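Local coordinates for molybdopterin biosynthesis moeA protein (Pyrococcus horikoshii, PDB 1WU2) that probably inserts molybdenum or tungsten into molybdopterin in a late step of cofactor biosynthesis, at the interface of chains A and B. Sequence-based numbering; all coordinates share one arbitrary frame. Chains: chain A/B, molybdopterin biosynthesis moeA protein.

Contact 1: the interface of chains A and B. Residues chain A 366-367, 370; chain B 155, 164-165, 167-168.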
ATOM      1  N   LEU A 366     -16.580 -10.488  11.484  1.00 37.29           N
ATOM      2  CA  LEU A 366     -15.795  -9.825  10.452  1.00 36.45           C
ATOM      3  C   LEU A 366     -15.904  -8.294  10.333  1.00 35.73           C
ATOM      4  O   LEU A 366     -15.002  -7.662   9.786  1.00 35.60           O
ATOM      5  CB  LEU A 366     -16.182 -10.472   9.109  1.00 36.40           C
ATOM      6  CG  LEU A 366     -15.253 -10.476   7.894  1.00 36.53           C
ATOM      7  CD1 LEU A 366     -15.722  -9.421   6.924  1.00 37.01           C
ATOM      8  CD2 LEU A 366     -13.784 -10.285   8.236  1.00 36.55           C
ATOM      9  N   SER A 367     -16.986  -7.700  10.831  1.00 34.83           N
ATOM     10  CA  SER A 367     -17.235  -6.265  10.620  1.00 34.22           C
ATOM     11  C   SER A 367     -16.224  -5.331  11.297  1.00 33.59           C
ATOM     12  O   SER A 367     -16.035  -4.205  10.844  1.00 33.48           O
ATOM     13  CB  SER A 367     -18.651  -5.875  11.057  1.00 34.10           C
ATOM     14  OG  SER A 367     -18.846  -6.114  12.440  1.00 34.37           O
ATOM     15  N   LEU A 370     -13.529  -4.722   8.929  1.00 28.79           N
ATOM     16  CA  LEU A 370     -13.948  -3.758   7.912  1.00 28.48           C
ATOM     17  C   LEU A 370     -13.818  -2.311   8.398  1.00 28.09           C
ATOM     18  O   LEU A 370     -13.426  -1.426   7.635  1.00 27.92           O
ATOM     19  CB  LEU A 370     -15.395  -4.025   7.471  1.00 28.46           C
ATOM     20  CG  LEU A 370     -15.600  -4.899   6.230  1.00 28.53           C
ATOM     21  CD1 LEU A 370     -14.769  -6.171   6.297  1.00 28.60           C
ATOM     22  CD2 LEU A 370     -17.076  -5.230   6.067  1.00 28.63           C
TER
ATOM     23  N   LEU B 155     -20.917  -2.544   3.417  1.00 30.58           N
ATOM     24  CA  LEU B 155     -19.826  -1.944   2.646  1.00 30.69           C
ATOM     25  C   LEU B 155     -20.311  -0.689   1.926  1.00 30.77           C
ATOM     26  O   LEU B 155     -21.345  -0.708   1.261  1.00 30.69           O
ATOM     27  CB  LEU B 155     -19.260  -2.946   1.640  1.00 30.79           C
ATOM     28  CG  LEU B 155     -18.385  -4.050   2.243  1.00 30.99           C
ATOM     29  CD1 LEU B 155     -18.328  -5.262   1.334  1.00 31.17           C
ATOM     30  CD2 LEU B 155     -16.985  -3.527   2.528  1.00 31.40           C
ATOM     31  N   GLN B 164     -10.276  -8.308   3.516  1.00 24.43           N
ATOM     32  CA  GLN B 164     -11.343  -8.475   4.507  1.00 24.41           C
ATOM     33  C   GLN B 164     -12.715  -8.052   3.990  1.00 24.34           C
ATOM     34  O   GLN B 164     -13.719  -8.637   4.375  1.00 24.12           O
ATOM     35  CB  GLN B 164     -11.020  -7.753   5.833  1.00 24.62           C
ATOM     36  CG  GLN B 164     -10.852  -6.229   5.754  1.00 24.86           C
ATOM     37  CD  GLN B 164      -9.401  -5.799   5.841  1.00 25.46           C
ATOM     38  OE1 GLN B 164      -8.566  -6.276   5.077  1.00 26.15           O
ATOM     39  NE2 GLN B 164      -9.096  -4.896   6.769  1.00 25.99           N
ATOM     40  N   ASP B 165     -12.758  -7.037   3.132  1.00 24.54           N
ATOM     41  CA  ASP B 165     -14.013  -6.602   2.512  1.00 24.71           C
ATOM     42  C   ASP B 165     -14.558  -7.681   1.593  1.00 24.85           C
ATOM     43  O   ASP B 165     -15.762  -7.924   1.546  1.00 24.89           O
ATOM     44  CB  ASP B 165     -13.812  -5.337   1.682  1.00 24.70           C
ATOM     45  CG  ASP B 165     -13.250  -4.192   2.485  1.00 24.90           C
ATOM     46  OD1 ASP B 165     -13.753  -3.929   3.594  1.00 25.83           O
ATOM     47  OD2 ASP B 165     -12.318  -3.483   2.071  1.00 25.32           O
ATOM     48  N   ALA B 167     -13.954 -10.762   1.928  1.00 25.78           N
ATOM     49  CA  ALA B 167     -14.418 -11.774   2.872  1.00 26.22           C
ATOM     50  C   ALA B 167     -15.890 -11.572   3.221  1.00 26.64           C
ATOM     51  O   ALA B 167     -16.661 -12.529   3.215  1.00 26.35           O
ATOM     52  CB  ALA B 167     -13.578 -11.733   4.136  1.00 26.33           C
HETATM   53  N   MSE B 168     -16.265 -10.329   3.522  1.00 27.29           N
HETATM   54  CA  MSE B 168     -17.651  -9.973   3.832  1.00 27.96           C
HETATM   55  C   MSE B 168     -18.564 -10.240   2.648  1.00 27.85           C
HETATM   56  O   MSE B 168     -19.698 -10.659   2.833  1.00 28.11           O
HETATM   57  CB  MSE B 168     -17.770  -8.492   4.226  1.00 28.48           C
HETATM   58  CG  MSE B 168     -19.196  -8.020   4.580  1.00 30.35           C
HETATM   59 SE   MSE B 168     -20.027  -8.928   6.117  1.00 35.93          SE
HETATM   60  CE  MSE B 168     -19.267  -7.850   7.567  1.00 34.87           C
TER

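Contact 2: the interface of chains A and B. Residues chain A 32-33, 166-167, 170; chain B 214-215.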
ATOM      1  N   LEU A  32       8.786  -4.841 -17.523  1.00 34.98           N
ATOM      2  CA  LEU A  32       8.492  -3.596 -16.807  1.00 35.15           C
ATOM      3  C   LEU A  32       6.998  -3.379 -16.561  1.00 35.23           C
ATOM      4  O   LEU A  32       6.608  -2.895 -15.501  1.00 35.15           O
ATOM      5  CB  LEU A  32       9.066  -2.395 -17.576  1.00 35.06           C
ATOM      6  CG  LEU A  32      10.470  -1.906 -17.197  1.00 35.36           C
ATOM      7  CD1 LEU A  32      11.458  -3.042 -16.984  1.00 35.44           C
ATOM      8  CD2 LEU A  32      10.994  -0.938 -18.253  1.00 35.31           C
ATOM      9  N   ARG A  33       6.176  -3.745 -17.539  1.00 35.47           N
ATOM     10  CA  ARG A  33       4.725  -3.567 -17.457  1.00 35.76           C
ATOM     11  C   ARG A  33       4.079  -4.360 -16.312  1.00 35.29           C
ATOM     12  O   ARG A  33       3.028  -3.970 -15.808  1.00 35.34           O
ATOM     13  CB  ARG A  33       4.077  -3.959 -18.792  1.00 36.18           C
ATOM     14  CG  ARG A  33       2.680  -3.394 -19.010  1.00 37.96           C
ATOM     15  CD  ARG A  33       2.648  -1.906 -19.317  1.00 40.24           C
ATOM     16  NE  ARG A  33       1.432  -1.527 -20.039  1.00 42.47           N
ATOM     17  CZ  ARG A  33       0.224  -1.383 -19.488  1.00 44.35           C
ATOM     18  NH1 ARG A  33       0.032  -1.585 -18.187  1.00 44.63           N
ATOM     19  NH2 ARG A  33      -0.807  -1.032 -20.250  1.00 45.15           N
ATOM     20  N   VAL A 166      10.252   1.632 -11.683  1.00 26.86           N
ATOM     21  CA  VAL A 166      10.150   0.962 -12.980  1.00 26.92           C
ATOM     22  C   VAL A 166      10.627   1.899 -14.096  1.00 27.04           C
ATOM     23  O   VAL A 166      11.158   1.449 -15.111  1.00 27.07           O
ATOM     24  CB  VAL A 166       8.700   0.466 -13.246  1.00 26.87           C
ATOM     25  CG1 VAL A 166       8.570  -0.178 -14.617  1.00 26.87           C
ATOM     26  CG2 VAL A 166       8.280  -0.540 -12.179  1.00 26.57           C
ATOM     27  N   ALA A 167      10.455   3.198 -13.879  1.00 27.17           N
ATOM     28  CA  ALA A 167      10.899   4.222 -14.814  1.00 27.19           C
ATOM     29  C   ALA A 167      12.420   4.330 -14.820  1.00 27.32           C
ATOM     30  O   ALA A 167      13.024   4.537 -15.871  1.00 27.07           O
ATOM     31  CB  ALA A 167      10.281   5.560 -14.447  1.00 27.22           C
ATOM     32  N   LYS A 170      13.782   1.564 -16.870  1.00 27.66           N
ATOM     33  CA  LYS A 170      13.758   1.877 -18.295  1.00 27.78           C
ATOM     34  C   LYS A 170      14.864   2.862 -18.668  1.00 27.76           C
ATOM     35  O   LYS A 170      15.389   2.811 -19.779  1.00 27.80           O
ATOM     36  CB  LYS A 170      12.404   2.445 -18.722  1.00 27.83           C
ATOM     37  CG  LYS A 170      12.180   2.343 -20.231  1.00 28.55           C
ATOM     38  CD  LYS A 170      10.867   2.962 -20.655  1.00 29.39           C
ATOM     39  CE  LYS A 170      10.768   3.043 -22.172  1.00 29.91           C
ATOM     40  NZ  LYS A 170       9.360   3.234 -22.627  1.00 30.03           N
TER
ATOM     41  N   ILE B 214       5.953   4.935 -19.010  1.00 31.78           N
ATOM     42  CA  ILE B 214       5.859   3.769 -18.134  1.00 31.70           C
ATOM     43  C   ILE B 214       5.577   4.171 -16.681  1.00 31.66           C
ATOM     44  O   ILE B 214       4.895   3.444 -15.959  1.00 31.77           O
ATOM     45  CB  ILE B 214       7.136   2.880 -18.253  1.00 31.69           C
ATOM     46  CG1 ILE B 214       6.925   1.520 -17.576  1.00 32.00           C
ATOM     47  CG2 ILE B 214       8.367   3.579 -17.673  1.00 31.78           C
ATOM     48  CD1 ILE B 214       6.092   0.544 -18.391  1.00 32.35           C
HETATM   49  N   MSE B 215       6.087   5.324 -16.259  1.00 31.47           N
HETATM   50  CA  MSE B 215       5.821   5.818 -14.911  1.00 31.45           C
HETATM   51  C   MSE B 215       4.355   6.189 -14.752  1.00 31.02           C
HETATM   52  O   MSE B 215       3.776   5.968 -13.694  1.00 31.07           O
HETATM   53  CB  MSE B 215       6.691   7.030 -14.569  1.00 31.61           C
HETATM   54  CG  MSE B 215       6.749   7.309 -13.071  1.00 32.64           C
HETATM   55 SE   MSE B 215       7.692   8.943 -12.603  1.00 35.57          SE
HETATM   56  CE  MSE B 215       6.494  10.234 -13.422  1.00 34.70           C
TER
HETATM   57  O   HOH W   1       8.622   5.203 -20.795  1.00 43.50           O

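Contact 3: the interface of chains A and B. Residues chain A 147-148, 168, 171; chain B 364-367.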
ATOM      1  N   ASP A 147      22.208  12.602 -11.676  1.00 33.55           N
ATOM      2  CA  ASP A 147      21.055  11.748 -11.411  1.00 33.70           C
ATOM      3  C   ASP A 147      21.522  10.392 -10.870  1.00 33.82           C
ATOM      4  O   ASP A 147      21.300  10.086  -9.699  1.00 33.95           O
ATOM      5  CB  ASP A 147      20.203  11.574 -12.677  1.00 33.82           C
ATOM      6  CG  ASP A 147      18.873  10.904 -12.401  1.00 34.03           C
ATOM      7  OD1 ASP A 147      18.580  10.624 -11.223  1.00 34.41           O
ATOM      8  OD2 ASP A 147      18.051  10.622 -13.297  1.00 35.24           O
ATOM      9  N   VAL A 148      22.148   9.583 -11.727  1.00 33.81           N
ATOM     10  CA  VAL A 148      22.851   8.370 -11.301  1.00 33.85           C
ATOM     11  C   VAL A 148      24.195   8.287 -12.023  1.00 34.01           C
ATOM     12  O   VAL A 148      24.284   8.611 -13.203  1.00 33.91           O
ATOM     13  CB  VAL A 148      22.028   7.069 -11.556  1.00 33.78           C
ATOM     14  CG1 VAL A 148      20.729   7.094 -10.773  1.00 33.74           C
ATOM     15  CG2 VAL A 148      21.756   6.846 -13.045  1.00 33.63           C
HETATM   16  N   MSE A 168      13.028   4.198 -13.642  1.00 27.59           N
HETATM   17  CA  MSE A 168      14.483   4.208 -13.504  1.00 27.89           C
HETATM   18  C   MSE A 168      15.073   2.990 -14.189  1.00 27.84           C
HETATM   19  O   MSE A 168      16.176   3.056 -14.723  1.00 27.80           O
HETATM   20  CB  MSE A 168      14.897   4.215 -12.028  1.00 28.15           C
HETATM   21  CG  MSE A 168      16.406   4.126 -11.784  1.00 29.08           C
HETATM   22 SE   MSE A 168      17.384   5.633 -12.536  1.00 33.12          SE
HETATM   23  CE  MSE A 168      17.222   6.864 -11.003  1.00 31.91           C
ATOM     24  N   ALA A 171      15.215   3.749 -17.739  1.00 27.64           N
ATOM     25  CA  ALA A 171      16.301   4.704 -17.945  1.00 27.74           C
ATOM     26  C   ALA A 171      17.648   3.994 -18.057  1.00 27.72           C
ATOM     27  O   ALA A 171      18.549   4.479 -18.742  1.00 27.66           O
ATOM     28  CB  ALA A 171      16.334   5.737 -16.812  1.00 27.67           C
TER
ATOM     29  N   GLY B 364      16.533  17.092 -14.771  1.00 43.59           N
ATOM     30  CA  GLY B 364      15.406  16.199 -14.991  1.00 42.47           C
ATOM     31  C   GLY B 364      15.617  14.849 -14.331  1.00 41.42           C
ATOM     32  O   GLY B 364      15.480  13.809 -14.977  1.00 41.14           O
ATOM     33  N   ILE B 365      15.943  14.872 -13.041  1.00 40.20           N
ATOM     34  CA  ILE B 365      16.359  13.661 -12.326  1.00 39.28           C
ATOM     35  C   ILE B 365      15.193  12.768 -11.898  1.00 38.27           C
ATOM     36  O   ILE B 365      14.061  13.226 -11.738  1.00 38.31           O
ATOM     37  CB  ILE B 365      17.254  14.004 -11.100  1.00 39.34           C
ATOM     38  CG1 ILE B 365      16.443  14.690  -9.991  1.00 39.41           C
ATOM     39  CG2 ILE B 365      18.453  14.846 -11.540  1.00 39.45           C
ATOM     40  CD1 ILE B 365      17.271  15.125  -8.791  1.00 39.43           C
ATOM     41  N   LEU B 366      15.510  11.489 -11.721  1.00 36.99           N
ATOM     42  CA  LEU B 366      14.569  10.441 -11.343  1.00 36.01           C
ATOM     43  C   LEU B 366      14.881   9.866  -9.956  1.00 35.03           C
ATOM     44  O   LEU B 366      13.986   9.381  -9.271  1.00 34.92           O
ATOM     45  CB  LEU B 366      14.648   9.321 -12.387  1.00 35.98           C
ATOM     46  CG  LEU B 366      13.483   8.354 -12.606  1.00 36.04           C
ATOM     47  CD1 LEU B 366      12.140   9.036 -12.444  1.00 36.11           C
ATOM     48  CD2 LEU B 366      13.595   7.723 -13.996  1.00 36.01           C
ATOM     49  N   SER B 367      16.149   9.939  -9.552  1.00 34.00           N
ATOM     50  CA  SER B 367      16.643   9.324  -8.318  1.00 33.12           C
ATOM     51  C   SER B 367      16.020   9.880  -7.033  1.00 32.25           C
ATOM     52  O   SER B 367      15.965   9.180  -6.023  1.00 32.00           O
ATOM     53  CB  SER B 367      18.167   9.473  -8.237  1.00 33.15           C
ATOM     54  OG  SER B 367      18.545  10.839  -8.109  1.00 33.23           O
TER

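Contact 1: the interface of chains A and B
A:Leu366 and A:Leu370 pack against helix 163-171 of B in a largely apolar patch of a two-fold symmetric homodimer interface, helping to join the two copies in the assembly. A:Leu370 crosses B:Met168 at about a right angle, its CD2 methyl 3.7 Å from the selenomethionine CE. The same methyl meets the CD2 branch of B:Leu155 at 3.9 Å, from the strand beside the helix. Its other branch, CD1, rests on the backbone carbonyl of B:Gln164, while CG comes within 3.4 Å of the carboxylate oxygen OD1 of B:Asp165. One leucine thus spans apolar side chains and helix backbone. A:Leu366 runs antiparallel past B:Met168, with CD1 set 3.5 Å from CB of the selenomethionine. B:Met168 leaves its helix with CG anti to the backbone N (chi1 -180°) and then bends at chi2 (61°) and chi3, which brings CE back beside both leucines. Replacing A:Leu370 with an alanine would probably open a gap between B:Met168 and B:Leu155 and leave the selenomethionine methyl freer to turn. The patch fastens the segment 366-370 of one subunit onto a helix of the other, probably steadying the dimer typical of MoeA proteins.

Contact 2: the interface of chains A and B
B:Ile214, with helical backbone torsions (phi -68°, psi -33°) in the first turn of helix 212-222, projects toward A:Val166, A:Ala167 and A:Lys170 on helix 163-171. It hides most of the surface that chain B loses here, and its two branches divide the work. With CG1 anti to the backbone N (chi1 -168°), the longer branch runs toward A:Val166 and crosses it at about a right angle, CG1 lying 3.8 Å from CG1 of the valine. The CG2 methyl instead sits over the backbone of the opposing helix, 3.9 Å from CA of A:Ala167. The extended aliphatic chain of A:Lys170 crosses the isoleucine at a slant, its CD 3.9 Å from that CG2. The lysine carries its terminal amino group beyond the isoleucine to a water, at 2.8 Å from NZ. B:Ile214 N points almost straight at the same water, at 3.2 Å, and this amide near the helix start thereby gains a solvent partner shared with chain A. Next to the isoleucine, CB of B:Met215 meets the methyl of A:Ala167 at 3.9 Å. In the fold, the site joins a helix of the probable molybdopterin-binding domain of B to helix 163-171 of A, with the 3-10 turn 32-34 flanking the isoleucine tip.

Contact 3: the interface of chains A and B
B:Leu366 lays its CD2 methyl on the backbone of A:Met168, 3.7 Å from CA, and this forms the apolar centre of the patch. The bent selenomethionine side chain reaches onward past the leucine, so that its terminal CE ends 3.7 Å from CA of B:Ser367. On the other flank B:Ile365 crosses A:Asp147 at a slant, its CB 3.7 Å from the carboxylate carbon CG and its CG2 methyl near the aspartate CB. Outward from here the contact turns polar. CG of A:Asp147 stands anti to the backbone N (chi1 -170°), which extends the carboxylate toward the amides where the loop of B enters helix 367-370. OD1 accepts a hydrogen bond from the backbone N of B:Ser367 at 3.0 Å through its syn lone pair, with 153° at the hydrogen. OD2 takes the backbone N of B:Leu366 at 3.1 Å, met from above the carboxylate plane, 41° out of it. Two successive amides thus hold both oxygens and limit rotation of the carboxylate, while OG of B:Ser367 adds weak bonds to OD1 and to the backbone O of the aspartate. The amides at the helix start probably also stabilise the negative charge. In the fold, a loop aspartate of A caps the N-terminal end of helix 367-370 of B, beside helix 163-171 of A.

Helix 163-171 ties the three sites together: its B copy serves contact 1, and its A copy serves contacts 2 and 3. The last two lie about 13 Å apart between C-alpha centres, so neighbouring positions of one helix meet two separate segments of B. Contact 1 is about 34 Å from contact 2 and about 41 Å from contact 3, toward the other end of the interface. Contacts 1 and 3 share residues 168, 366 and 367 with the chains exchanged, as the two-fold axis requires. The subunits are therefore gripped at well-separated places, which probably limits their rocking against each other.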